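Local coordinates for protein glutathione S-transferase (Natrialba magadii ATCC 43099, PDB 6GZF) that probably transfers glutathione to or from small-molecule substrates as a Xi-class glutathione transferase, a group that includes glutathionyl-hydroquinone reductases, at residues I184-E189 with A219-V224; I241-T246 with W272-D277; H112-L117 with Y121-P126; T133-W138 with E151-M156; V88-A93 with E104-D109. One frame throughout, in Å; residues are numbered along the deposited sequence.

Interaction 1. Residues I184-E189 with A219-V224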
# COMPACT_ATOMS: atom_id res chain seq x y z
N ILE A 184 17.96 -1.65 21.14
CA ILE A 184 16.99 -0.56 21.15
C ILE A 184 17.50 0.64 20.35
O ILE A 184 16.76 1.25 19.58
CB ILE A 184 16.65 -0.11 22.59
CG1 ILE A 184 15.95 -1.23 23.35
CG2 ILE A 184 15.78 1.14 22.58
CD1 ILE A 184 15.81 -0.97 24.83
N ASP A 185 18.78 0.96 20.53
CA ASP A 185 19.38 2.09 19.84
C ASP A 185 19.52 1.83 18.34
O ASP A 185 19.33 2.73 17.52
CB ASP A 185 20.75 2.41 20.44
CG ASP A 185 21.20 3.83 20.16
OD1 ASP A 185 20.90 4.72 20.98
OD2 ASP A 185 21.84 4.06 19.11
N ASN A 186 19.84 0.59 17.98
CA ASN A 186 20.07 0.23 16.58
C ASN A 186 18.77 0.28 15.78
O ASN A 186 18.67 1.04 14.82
CB ASN A 186 20.70 -1.16 16.48
CG ASN A 186 21.16 -1.50 15.06
OD1 ASN A 186 20.78 -0.83 14.09
ND2 ASN A 186 21.96 -2.55 14.94
N ILE A 187 17.79 -0.52 16.17
CA ILE A 187 16.53 -0.64 15.43
C ILE A 187 15.72 0.66 15.42
O ILE A 187 14.71 0.76 14.71
CB ILE A 187 15.64 -1.75 16.01
CG1 ILE A 187 15.01 -1.29 17.33
CG2 ILE A 187 16.43 -3.03 16.20
CD1 ILE A 187 13.65 -1.90 17.61
N TYR A 188 16.16 1.64 16.20
CA TYR A 188 15.41 2.87 16.38
C TYR A 188 15.20 3.66 15.09
O TYR A 188 14.07 4.06 14.79
CB TYR A 188 16.13 3.76 17.40
CG TYR A 188 15.42 5.06 17.67
CD1 TYR A 188 14.22 5.09 18.37
CD2 TYR A 188 15.94 6.27 17.22
CE1 TYR A 188 13.56 6.27 18.62
CE2 TYR A 188 15.29 7.46 17.47
CZ TYR A 188 14.10 7.45 18.17
OH TYR A 188 13.44 8.63 18.42
N GLU A 189 16.26 3.88 14.33
CA GLU A 189 16.17 4.68 13.12
C GLU A 189 15.67 3.91 11.88
O GLU A 189 14.75 4.37 11.21
CB GLU A 189 17.52 5.34 12.81
CG GLU A 189 17.41 6.70 12.15
CD GLU A 189 18.72 7.16 11.53
OE1 GLU A 189 19.76 7.10 12.22
OE2 GLU A 189 18.70 7.60 10.36
N ALA A 219 15.93 -7.77 7.51
CA ALA A 219 16.58 -8.99 7.03
C ALA A 219 17.71 -9.41 7.97
O ALA A 219 17.96 -10.60 8.15
CB ALA A 219 17.11 -8.79 5.62
N HIS A 220 18.38 -8.43 8.56
CA HIS A 220 19.47 -8.70 9.49
C HIS A 220 18.96 -9.40 10.74
O HIS A 220 19.46 -10.46 11.11
CB HIS A 220 20.18 -7.40 9.88
CG HIS A 220 21.03 -7.52 11.11
ND1 HIS A 220 22.03 -8.47 11.23
CD2 HIS A 220 21.03 -6.83 12.27
CE1 HIS A 220 22.60 -8.34 12.42
NE2 HIS A 220 22.01 -7.36 13.07
N TRP A 221 17.95 -8.81 11.38
CA TRP A 221 17.40 -9.37 12.61
C TRP A 221 16.64 -10.66 12.35
O TRP A 221 16.39 -11.44 13.27
CB TRP A 221 16.50 -8.35 13.30
CG TRP A 221 17.25 -7.18 13.85
CD1 TRP A 221 17.19 -5.89 13.41
CD2 TRP A 221 18.19 -7.19 14.94
NE1 TRP A 221 18.03 -5.09 14.16
CE2 TRP A 221 18.65 -5.87 15.10
CE3 TRP A 221 18.68 -8.19 15.78
CZ2 TRP A 221 19.58 -5.52 16.08
CZ3 TRP A 221 19.60 -7.84 16.75
CH2 TRP A 221 20.04 -6.52 16.89
N ASP A 222 16.27 -10.89 11.10
CA ASP A 222 15.60 -12.14 10.73
C ASP A 222 16.60 -13.29 10.78
O ASP A 222 16.25 -14.40 11.21
CB ASP A 222 14.98 -12.03 9.33
CG ASP A 222 14.17 -13.26 8.96
OD1 ASP A 222 13.09 -13.46 9.54
OD2 ASP A 222 14.63 -14.03 8.09
N ASP A 223 17.83 -13.03 10.35
CA ASP A 223 18.88 -14.04 10.40
C ASP A 223 19.35 -14.26 11.84
O ASP A 223 19.72 -15.37 12.22
CB ASP A 223 20.07 -13.63 9.53
CG ASP A 223 19.71 -13.59 8.05
OD1 ASP A 223 18.71 -14.22 7.66
OD2 ASP A 223 20.45 -12.93 7.28
N VAL A 224 19.32 -13.19 12.63
CA VAL A 224 19.73 -13.25 14.03
C VAL A 224 18.74 -14.09 14.83
O VAL A 224 19.13 -14.87 15.70
CB VAL A 224 19.85 -11.84 14.64
CG1 VAL A 224 20.08 -11.92 16.15
CG2 VAL A 224 20.96 -11.06 13.96
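I187 and W221 meet with their side chains at about a right angle, joining helix 177-192 to helix 204-224 in the all-helical C-terminal domain of the glutathione transferase fold. The branch that touches is the gamma methyl of the isoleucine: CG2 of I187 comes obliquely to NE1 of W221 at 3.3 Å. With chi1 at 74°, CG1 stands between the backbone N and the carbonyl carbon; this leaves CG2 for the indole, while CD1 turns off toward A242 on helix 238-247. A beta-branched residue thus serves two neighbours at once. Tryptophan suits the other side because its long ring bridges the gap between helices whose nearest CA atoms, those of I187 and W221, lie 9.2 Å apart; it also reaches I183, I191 and M243. N186, at the exposed margin, sets its amide plane 66° from the indole, and its ND2 stays 4.0 Å from CZ2 of W221. H220, from the same helix as the indole, covers one ring face, its CD2 3.8 Å above the plane of W221 and over its centre.

Interaction 2. Residues I241-T246 with W272-D277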
# COMPACT_ATOMS: atom_id res chain seq x y z
N ILE A 241 10.03 -5.42 22.97
CA ILE A 241 8.85 -4.58 23.04
C ILE A 241 8.91 -3.45 22.01
O ILE A 241 7.91 -3.11 21.38
CB ILE A 241 8.66 -3.98 24.45
CG1 ILE A 241 8.57 -5.09 25.49
CG2 ILE A 241 7.42 -3.10 24.50
CD1 ILE A 241 8.23 -4.61 26.88
N ALA A 242 10.10 -2.88 21.84
CA ALA A 242 10.32 -1.83 20.85
C ALA A 242 10.07 -2.36 19.44
O ALA A 242 9.41 -1.72 18.63
CB ALA A 242 11.72 -1.27 20.97
N MET A 243 10.61 -3.55 19.16
CA MET A 243 10.45 -4.19 17.86
C MET A 243 9.00 -4.60 17.60
O MET A 243 8.49 -4.45 16.49
CB MET A 243 11.37 -5.41 17.76
CG MET A 243 11.33 -6.12 16.41
SD MET A 243 12.10 -5.17 15.10
CE MET A 243 13.60 -6.11 14.83
N PHE A 244 8.36 -5.12 18.64
CA PHE A 244 7.01 -5.68 18.53
C PHE A 244 5.96 -4.65 18.09
O PHE A 244 5.12 -4.95 17.25
CB PHE A 244 6.59 -6.31 19.86
CG PHE A 244 5.13 -6.64 19.95
CD1 PHE A 244 4.63 -7.78 19.34
CD2 PHE A 244 4.26 -5.82 20.65
CE1 PHE A 244 3.28 -8.09 19.42
CE2 PHE A 244 2.91 -6.13 20.73
CZ PHE A 244 2.43 -7.26 20.12
N THR A 245 6.01 -3.46 18.67
CA THR A 245 5.00 -2.44 18.41
C THR A 245 5.08 -1.92 16.97
O THR A 245 4.12 -1.34 16.47
CB THR A 245 5.12 -1.26 19.38
OG1 THR A 245 6.46 -0.75 19.36
CG2 THR A 245 4.79 -1.71 20.80
N THR A 246 6.22 -2.11 16.33
CA THR A 246 6.37 -1.76 14.92
C THR A 246 5.88 -2.90 14.04
O THR A 246 5.06 -2.70 13.15
CB THR A 246 7.84 -1.44 14.57
OG1 THR A 246 8.28 -0.30 15.32
CG2 THR A 246 7.97 -1.13 13.08
N TRP A 272 8.11 -13.58 11.59
CA TRP A 272 6.68 -13.85 11.72
C TRP A 272 6.35 -14.83 12.86
O TRP A 272 5.40 -14.59 13.61
CB TRP A 272 6.12 -14.38 10.39
CG TRP A 272 4.68 -14.82 10.43
CD1 TRP A 272 4.17 -15.98 9.93
CD2 TRP A 272 3.56 -14.11 11.00
NE1 TRP A 272 2.81 -16.05 10.14
CE2 TRP A 272 2.42 -14.91 10.80
CE3 TRP A 272 3.42 -12.88 11.65
CZ2 TRP A 272 1.15 -14.52 11.23
CZ3 TRP A 272 2.16 -12.50 12.08
CH2 TRP A 272 1.04 -13.32 11.87
N PRO A 273 7.11 -15.93 13.00
CA PRO A 273 6.85 -16.75 14.20
C PRO A 273 7.25 -16.01 15.47
O PRO A 273 6.68 -16.24 16.53
CB PRO A 273 7.72 -17.99 13.98
CG PRO A 273 8.00 -18.02 12.51
CD PRO A 273 8.07 -16.59 12.10
N TYR A 274 8.25 -15.14 15.35
CA TYR A 274 8.69 -14.30 16.45
C TYR A 274 7.58 -13.36 16.90
O TYR A 274 7.33 -13.20 18.10
CB TYR A 274 9.93 -13.50 16.03
CG TYR A 274 10.37 -12.41 16.98
CD1 TYR A 274 11.09 -12.72 18.13
CD2 TYR A 274 10.08 -11.08 16.72
CE1 TYR A 274 11.50 -11.72 19.00
CE2 TYR A 274 10.49 -10.08 17.58
CZ TYR A 274 11.20 -10.40 18.72
OH TYR A 274 11.61 -9.41 19.58
N LEU A 275 6.89 -12.76 15.93
CA LEU A 275 5.78 -11.87 16.21
C LEU A 275 4.61 -12.62 16.83
O LEU A 275 3.93 -12.11 17.72
CB LEU A 275 5.33 -11.16 14.93
CG LEU A 275 4.11 -10.24 15.02
CD1 LEU A 275 4.34 -9.13 16.03
CD2 LEU A 275 3.78 -9.66 13.65
N ARG A 276 4.37 -13.84 16.35
CA ARG A 276 3.34 -14.70 16.92
C ARG A 276 3.72 -15.13 18.33
O ARG A 276 2.86 -15.28 19.20
CB ARG A 276 3.09 -15.92 16.03
CG ARG A 276 2.15 -15.66 14.86
CD ARG A 276 1.93 -16.91 14.02
NE ARG A 276 3.08 -17.21 13.17
CZ ARG A 276 3.68 -18.40 13.12
NH1 ARG A 276 3.25 -19.40 13.87
NH2 ARG A 276 4.72 -18.58 12.31
N ASP A 277 5.01 -15.32 18.56
CA ASP A 277 5.51 -15.72 19.87
C ASP A 277 5.32 -14.60 20.89
O ASP A 277 5.09 -14.86 22.07
CB ASP A 277 6.98 -16.13 19.79
CG ASP A 277 7.46 -16.83 21.04
OD1 ASP A 277 6.62 -17.26 21.86
OD2 ASP A 277 8.69 -16.97 21.21
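F244 and L275 form the closest part of a helix-helix interface in the helical C-terminal domain of the glutathione transferase fold, between helix 238-247 and helix 271-279. Their CA atoms are only 6.7 Å apart, the shortest such spacing between the two segments.

The contacts across the interface are apolar. CD1 of L275 approaches the phenyl group of F244 obliquely, 3.6 Å from its CD1 and 3.7 Å from its CE1, and the two side chains cross at about a right angle. In both residues CG lies opposite the backbone N (chi1 168° for F244, 176° for L275), which brings the ends of the side chains nearer to the partner helix. Beside this pair, CG of M243 lies 4.2 Å from CE2 of Y274; the unbranched methionine brings this carbon to the ring obliquely and also touches I191 and L231.

Polar groups are satisfied away from the interface. The hydroxyl of Y274 hydrogen-bonds to D240, so a tyrosine can have its ring in a buried core without stranding its oxygen. D277 makes a salt bridge to R229, and T246 bonds to N192.

An aromatic contact within segment 272-277 flanks the leucine: CD2 of L275 lies in plane at the edge of the W272 indole, and NE of R276 sits 3.2 Å above that ring, offset toward its rim.

Interaction 3. Residues H112-L117 with Y121-P126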
# COMPACT_ATOMS: atom_id res chain seq x y z
N HIS A 112 -8.29 15.57 34.90
CA HIS A 112 -8.92 16.89 34.85
C HIS A 112 -10.13 16.95 33.92
O HIS A 112 -10.71 18.02 33.73
CB HIS A 112 -7.89 17.94 34.43
CG HIS A 112 -6.83 18.18 35.45
ND1 HIS A 112 -7.11 18.57 36.74
CD2 HIS A 112 -5.48 18.09 35.37
CE1 HIS A 112 -5.98 18.71 37.42
NE2 HIS A 112 -4.98 18.42 36.61
N ASP A 113 -10.50 15.81 33.35
CA ASP A 113 -11.66 15.71 32.46
C ASP A 113 -11.57 16.72 31.32
O ASP A 113 -12.50 17.50 31.07
CB ASP A 113 -12.96 15.91 33.24
CG ASP A 113 -14.19 15.54 32.44
OD1 ASP A 113 -14.07 14.73 31.50
OD2 ASP A 113 -15.28 16.07 32.74
N VAL A 114 -10.44 16.72 30.62
CA VAL A 114 -10.22 17.66 29.53
C VAL A 114 -10.77 17.13 28.21
O VAL A 114 -10.88 15.92 28.02
CB VAL A 114 -8.72 17.99 29.36
CG1 VAL A 114 -8.18 18.64 30.62
CG2 VAL A 114 -7.93 16.73 29.03
N ASP A 115 -11.12 18.04 27.31
CA ASP A 115 -11.60 17.67 25.99
C ASP A 115 -10.45 17.17 25.12
O ASP A 115 -10.59 16.19 24.40
CB ASP A 115 -12.30 18.85 25.32
CG ASP A 115 -13.53 19.31 26.07
OD1 ASP A 115 -14.29 18.45 26.56
OD2 ASP A 115 -13.73 20.54 26.19
N TYR A 116 -9.32 17.86 25.21
CA TYR A 116 -8.17 17.54 24.36
C TYR A 116 -6.89 17.39 25.17
O TYR A 116 -6.77 17.93 26.27
CB TYR A 116 -8.00 18.62 23.30
CG TYR A 116 -9.28 18.97 22.58
CD1 TYR A 116 -9.80 18.13 21.60
CD2 TYR A 116 -9.98 20.13 22.88
CE1 TYR A 116 -10.97 18.43 20.95
CE2 TYR A 116 -11.16 20.44 22.23
CZ TYR A 116 -11.65 19.59 21.26
OH TYR A 116 -12.82 19.90 20.61
N LEU A 117 -5.94 16.65 24.62
CA LEU A 117 -4.68 16.37 25.30
C LEU A 117 -3.82 17.63 25.43
O LEU A 117 -2.98 17.72 26.32
CB LEU A 117 -3.90 15.29 24.55
CG LEU A 117 -2.80 14.56 25.33
CD1 LEU A 117 -3.40 13.62 26.36
CD2 LEU A 117 -1.87 13.81 24.39
N TYR A 121 -1.06 19.51 28.54
CA TYR A 121 0.27 20.09 28.35
C TYR A 121 0.33 21.51 28.88
O TYR A 121 1.23 21.87 29.64
CB TYR A 121 0.67 20.07 26.87
CG TYR A 121 1.17 18.74 26.36
CD1 TYR A 121 0.29 17.69 26.12
CD2 TYR A 121 2.52 18.53 26.11
CE1 TYR A 121 0.75 16.47 25.65
CE2 TYR A 121 2.99 17.32 25.64
CZ TYR A 121 2.10 16.29 25.41
OH TYR A 121 2.56 15.08 24.94
N VAL A 122 -0.65 22.32 28.48
CA VAL A 122 -0.73 23.73 28.86
C VAL A 122 -0.79 23.89 30.38
O VAL A 122 -0.16 24.80 30.94
CB VAL A 122 -1.95 24.42 28.22
CG1 VAL A 122 -2.14 25.82 28.78
CG2 VAL A 122 -1.79 24.47 26.71
N ARG A 123 -1.53 23.02 31.05
CA ARG A 123 -1.60 23.05 32.51
C ARG A 123 -0.23 22.75 33.12
O ARG A 123 0.15 23.34 34.13
CB ARG A 123 -2.64 22.06 33.03
CG ARG A 123 -2.76 22.05 34.54
CD ARG A 123 -3.73 20.99 35.03
NE ARG A 123 -5.03 21.56 35.39
CZ ARG A 123 -6.04 21.71 34.54
NH1 ARG A 123 -5.91 21.34 33.27
NH2 ARG A 123 -7.19 22.23 34.96
N ALA A 124 0.50 21.83 32.50
CA ALA A 124 1.80 21.42 33.01
C ALA A 124 2.89 22.43 32.66
O ALA A 124 3.82 22.64 33.43
CB ALA A 124 2.17 20.04 32.47
N ALA A 125 2.76 23.05 31.49
CA ALA A 125 3.73 24.04 31.04
C ALA A 125 3.06 25.12 30.20
O ALA A 125 3.00 25.00 28.97
CB ALA A 125 4.85 23.37 30.26
N PRO A 126 2.55 26.17 30.86
CA PRO A 126 1.75 27.25 30.27
C PRO A 126 2.37 27.95 29.05
O PRO A 126 1.64 28.60 28.31
CB PRO A 126 1.60 28.25 31.43
CG PRO A 126 2.56 27.80 32.49
CD PRO A 126 2.69 26.33 32.31
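The imidazole of H112 and the guanidinium of R123 lie flat on each other, their planes 17° apart and their centres at 3.8 Å, where the loop before helix 117-124 meets that helix in the thioredoxin-like domain. NE of R123 stands over the middle of the imidazole, 3.3 Å above the plane of H112, and CG of H112 in turn lies over the centre of the guanidinium. The arginine chain is extended as far as CD and then bends (chi3 -101°), which lays its flat end along the ring. V114 approaches the same guanidinium obliquely with CG1.

The other flat group, the ring of Y121, receives a carbonyl at its edge: O of L117 lies in the ring plane, 3.3 Å from CD1. That carbonyl also accepts a weak hydrogen bond from N of Y121 (3.4 Å, 158° at the hydrogen), between residues four apart. L117 adds an apolar contact, CD2 to CE1 of Y121 at 3.9 Å, where the leucine packs beside the buried ring. The tyrosine hydroxyl bonds to the backbone O of T133, tying this helix to the predicted glutathione-binding loop.

D143 serves both members of the stack: one carboxylate oxygen hydrogen-bonds to NE2 of H112, and the other makes a long, weak ion pair with R123. Such a carboxylate would probably offset the arginine's positive charge beside the imidazole.

Interaction 4. Residues T133-W138 with E151-M156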
# COMPACT_ATOMS: atom_id res chain seq x y z
N THR A 133 1.67 14.81 21.90
CA THR A 133 1.76 13.40 21.53
C THR A 133 1.54 12.47 22.71
O THR A 133 1.45 12.90 23.86
CB THR A 133 3.14 13.07 20.92
OG1 THR A 133 4.17 13.33 21.88
CG2 THR A 133 3.39 13.90 19.67
N VAL A 134 1.47 11.17 22.41
CA VAL A 134 1.37 10.12 23.41
C VAL A 134 2.62 9.25 23.29
O VAL A 134 3.21 9.16 22.22
CB VAL A 134 0.10 9.27 23.22
CG1 VAL A 134 -1.14 10.06 23.62
CG2 VAL A 134 -0.02 8.78 21.79
N PRO A 135 3.04 8.61 24.40
CA PRO A 135 2.42 8.57 25.73
C PRO A 135 2.80 9.76 26.61
O PRO A 135 3.74 10.49 26.31
CB PRO A 135 2.97 7.28 26.32
CG PRO A 135 4.34 7.18 25.74
CD PRO A 135 4.24 7.75 24.34
N VAL A 136 2.05 9.94 27.69
CA VAL A 136 2.34 10.97 28.68
C VAL A 136 2.17 10.40 30.09
O VAL A 136 1.07 10.01 30.48
CB VAL A 136 1.43 12.20 28.52
CG1 VAL A 136 1.57 13.13 29.72
CG2 VAL A 136 1.74 12.94 27.23
N LEU A 137 3.26 10.35 30.84
CA LEU A 137 3.19 9.92 32.23
C LEU A 137 2.89 11.13 33.12
O LEU A 137 3.65 12.10 33.14
CB LEU A 137 4.49 9.25 32.67
CG LEU A 137 4.49 8.69 34.10
CD1 LEU A 137 3.45 7.58 34.24
CD2 LEU A 137 5.87 8.20 34.50
N TRP A 138 1.78 11.07 33.83
CA TRP A 138 1.30 12.21 34.61
C TRP A 138 1.36 11.96 36.11
O TRP A 138 0.95 10.91 36.59
CB TRP A 138 -0.13 12.56 34.19
CG TRP A 138 -0.64 13.84 34.79
CD1 TRP A 138 -1.18 14.00 36.03
CD2 TRP A 138 -0.65 15.13 34.17
NE1 TRP A 138 -1.53 15.32 36.22
CE2 TRP A 138 -1.22 16.03 35.09
CE3 TRP A 138 -0.24 15.61 32.92
CZ2 TRP A 138 -1.38 17.38 34.81
CZ3 TRP A 138 -0.41 16.96 32.64
CH2 TRP A 138 -0.97 17.83 33.58
N GLU A 151 10.52 5.36 25.35
CA GLU A 151 11.70 4.58 25.72
C GLU A 151 12.00 4.65 27.21
O GLU A 151 12.36 3.64 27.83
CB GLU A 151 12.91 5.07 24.92
CG GLU A 151 14.25 4.57 25.41
CD GLU A 151 15.39 5.00 24.52
OE1 GLU A 151 15.21 5.02 23.28
OE2 GLU A 151 16.47 5.33 25.05
N GLU A 152 11.84 5.83 27.80
CA GLU A 152 12.20 6.04 29.20
C GLU A 152 11.07 5.67 30.15
O GLU A 152 11.32 5.21 31.27
CB GLU A 152 12.62 7.49 29.41
CG GLU A 152 13.84 7.89 28.59
CD GLU A 152 14.27 9.32 28.85
OE1 GLU A 152 13.39 10.20 28.95
OE2 GLU A 152 15.49 9.57 28.94
N ILE A 153 9.83 5.86 29.72
CA ILE A 153 8.67 5.46 30.52
C ILE A 153 8.63 3.94 30.63
O ILE A 153 8.33 3.39 31.69
CB ILE A 153 7.35 5.98 29.93
CG1 ILE A 153 7.32 7.51 29.96
CG2 ILE A 153 6.16 5.43 30.69
CD1 ILE A 153 6.06 8.11 29.37
N MET A 154 8.95 3.26 29.52
CA MET A 154 9.06 1.81 29.52
C MET A 154 10.14 1.36 30.51
O MET A 154 9.93 0.42 31.28
CB MET A 154 9.38 1.29 28.12
CG MET A 154 9.79 -0.18 28.09
SD MET A 154 9.78 -0.91 26.44
CE MET A 154 11.10 0.00 25.65
N ARG A 155 11.28 2.04 30.47
CA ARG A 155 12.41 1.71 31.33
C ARG A 155 12.08 1.87 32.81
O ARG A 155 12.36 0.98 33.61
CB ARG A 155 13.62 2.57 30.97
CG ARG A 155 14.81 2.40 31.90
CD ARG A 155 15.33 0.98 31.89
NE ARG A 155 15.75 0.55 30.56
CZ ARG A 155 16.96 0.79 30.06
NH1 ARG A 155 17.27 0.37 28.84
NH2 ARG A 155 17.86 1.44 30.78
N MET A 156 11.49 3.00 33.18
CA MET A 156 11.19 3.26 34.58
C MET A 156 10.02 2.40 35.08
O MET A 156 9.96 2.07 36.26
CB MET A 156 10.90 4.75 34.80
CG MET A 156 9.61 5.26 34.18
SD MET A 156 9.41 7.03 34.46
CE MET A 156 10.56 7.71 33.28
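P135, preceded by a cis peptide bond as is the signature proline of the thioredoxin fold, packs against I153 of helix 150-159 at the point where the chain enters strand 136-139. The two side chains slide past each other in opposite directions, CG of P135 coming to 4.1 Å from CD1 of I153. The same methyl, CD1 of I153, lies 3.8 Å from CB of L137, so one extended isoleucine reaches both residues; its chi2 of 179° sends the methyl out from the helix to the sheet. L137 and I153 also have the nearest CA atoms, 7.3 Å apart.

Further along the helix, CD2 of L137 meets SD of M156 at 3.7 Å, and the side chains cross at a slant. Leucine and isoleucine suit this layer because their branches fill a buried sheet-helix interface, and the M156 chain bends at its end (chi3 76°), with SD toward L137. V136 points away from the helix, and its side chain touches Y121.

T133 and V134, just before the proline, are predicted to bind glutathione, and P135 also neighbours S150, another predicted glutathione residue. A cis-proline leading into a beta hairpin, with the following helix packed back on the sheet, is typical of the C-terminal half of the thioredoxin-like domain of glutathione transferases.

Interaction 5. Residues V88-A93 with E104-D109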
# COMPACT_ATOMS: atom_id res chain seq x y z
N VAL A 88 -7.08 7.86 24.64
CA VAL A 88 -7.57 8.95 23.80
C VAL A 88 -8.21 8.43 22.52
O VAL A 88 -8.01 7.27 22.14
CB VAL A 88 -6.44 9.93 23.43
CG1 VAL A 88 -5.79 10.48 24.69
CG2 VAL A 88 -5.40 9.24 22.57
N ASP A 89 -8.97 9.29 21.86
CA ASP A 89 -9.64 8.97 20.60
C ASP A 89 -8.61 8.65 19.52
O ASP A 89 -7.72 9.47 19.24
CB ASP A 89 -10.53 10.14 20.18
CG ASP A 89 -11.51 9.78 19.07
OD1 ASP A 89 -11.31 8.77 18.37
OD2 ASP A 89 -12.50 10.53 18.90
N PRO A 90 -8.71 7.46 18.90
CA PRO A 90 -7.84 7.08 17.79
C PRO A 90 -7.96 8.04 16.60
O PRO A 90 -6.99 8.20 15.85
CB PRO A 90 -8.34 5.68 17.41
CG PRO A 90 -9.71 5.57 18.02
CD PRO A 90 -9.63 6.37 19.27
N TYR A 91 -9.12 8.67 16.44
CA TYR A 91 -9.28 9.69 15.42
C TYR A 91 -8.95 11.06 16.00
O TYR A 91 -9.35 11.39 17.11
CB TYR A 91 -10.70 9.69 14.85
CG TYR A 91 -10.93 10.78 13.81
CD1 TYR A 91 -10.64 10.55 12.47
CD2 TYR A 91 -11.43 12.02 14.18
CE1 TYR A 91 -10.85 11.54 11.52
CE2 TYR A 91 -11.64 13.01 13.23
CZ TYR A 91 -11.34 12.77 11.91
OH TYR A 91 -11.55 13.75 10.97
N ARG A 92 -8.21 11.86 15.24
CA ARG A 92 -7.86 13.21 15.66
C ARG A 92 -7.79 14.15 14.46
O ARG A 92 -7.57 13.72 13.33
CB ARG A 92 -6.53 13.21 16.41
CG ARG A 92 -5.35 12.75 15.57
CD ARG A 92 -4.05 13.27 16.15
NE ARG A 92 -2.88 12.59 15.59
CZ ARG A 92 -1.65 12.71 16.08
NH1 ARG A 92 -1.44 13.48 17.14
NH2 ARG A 92 -0.65 12.06 15.51
N ALA A 93 -7.99 15.44 14.72
CA ALA A 93 -7.95 16.44 13.67
C ALA A 93 -7.30 17.73 14.14
O ALA A 93 -6.20 17.72 14.70
CB ALA A 93 -9.36 16.71 13.15
N GLU A 104 -15.87 3.30 21.46
CA GLU A 104 -15.39 2.00 21.89
C GLU A 104 -13.88 1.97 22.09
O GLU A 104 -13.11 2.30 21.19
CB GLU A 104 -15.79 0.92 20.88
CG GLU A 104 -15.21 -0.45 21.15
CD GLU A 104 -15.69 -1.05 22.46
OE1 GLU A 104 -16.88 -0.87 22.79
OE2 GLU A 104 -14.88 -1.70 23.15
N GLY A 105 -13.45 1.57 23.29
CA GLY A 105 -12.04 1.45 23.60
C GLY A 105 -11.45 2.71 24.21
O GLY A 105 -10.35 2.69 24.76
N CYS A 106 -12.20 3.81 24.12
CA CYS A 106 -11.73 5.09 24.63
C CYS A 106 -12.34 5.41 25.98
O CYS A 106 -13.41 4.92 26.33
CB CYS A 106 -12.07 6.21 23.63
SG CYS A 106 -11.79 5.77 21.91
N THR A 107 -11.65 6.25 26.75
CA THR A 107 -12.15 6.69 28.05
C THR A 107 -12.14 8.21 28.14
O THR A 107 -11.95 8.90 27.14
CB THR A 107 -11.33 6.11 29.21
OG1 THR A 107 -10.02 6.69 29.21
CG2 THR A 107 -11.21 4.60 29.09
N HIS A 108 -12.33 8.72 29.35
CA HIS A 108 -12.24 10.15 29.60
C HIS A 108 -10.94 10.47 30.32
O HIS A 108 -10.29 9.58 30.87
CB HIS A 108 -13.44 10.63 30.42
CG HIS A 108 -13.47 10.08 31.81
ND1 HIS A 108 -13.97 8.83 32.10
CD2 HIS A 108 -13.07 10.61 32.99
CE1 HIS A 108 -13.87 8.61 33.40
NE2 HIS A 108 -13.33 9.67 33.97
N ASP A 109 -10.57 11.75 30.33
CA ASP A 109 -9.41 12.19 31.10
C ASP A 109 -9.71 12.05 32.59
O ASP A 109 -10.41 12.87 33.17
CB ASP A 109 -9.05 13.63 30.75
CG ASP A 109 -8.03 14.23 31.70
OD1 ASP A 109 -7.12 13.49 32.15
OD2 ASP A 109 -8.13 15.43 32.01
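C106 packs its SG against P90 and the backbone of D89, where two parts of the long loop that follows strand 84-87 in the thioredoxin-like domain meet, close to an Asx turn headed by D89. The tight part gathers round one sulfur: SG of C106 is 3.5 Å from CD of P90 and 4.1 Å from CA of D89. A chi1 of -42° puts SG beside its own backbone N and facing the proline. Cysteine suits this buried place because its side chain is short enough to lie against both, and H292 on helix 290-299 touches both P90 and C106.

The solvent side is looser. E104 and H108 are exposed and stay apart from segment 88-93. Between E104 and C106, glycine suits position G105 because at phi 92° a side chain would be jammed against the carbonyl O of E104. T107 turns its hydroxyl to the backbone N of V87.

Buried D89 is satisfied by T100, Q98 and K103, which fix its carboxylate. It also closes the turn: N of Y91 donates to OD1 of D89 at 2.9 Å, meeting that oxygen from above the carboxylate plane.

Along the chain the contacts follow one another as interactions 5, 3, 4, 1 and 2. The first three belong to the thioredoxin-like domain: interactions 5 and 3, with centres about 15 Å apart, join where D109 accepts a probable hydrogen bond from V114, and interaction 3 meets interaction 4 along helix 117-124 and the loop before strand 136-139. Interactions 1 and 2, with centres about 12 Å apart, share the core of the helical domain through I187, A242 and M243. Helix 150-159 bridges the two domains, as E151 touches I184 and M154 touches I241. Interactions 1 and 3, their centres about 37 Å apart, lie on opposite sides of the chain's centre, with the predicted glutathione site nearer interactions 3, 4 and 5.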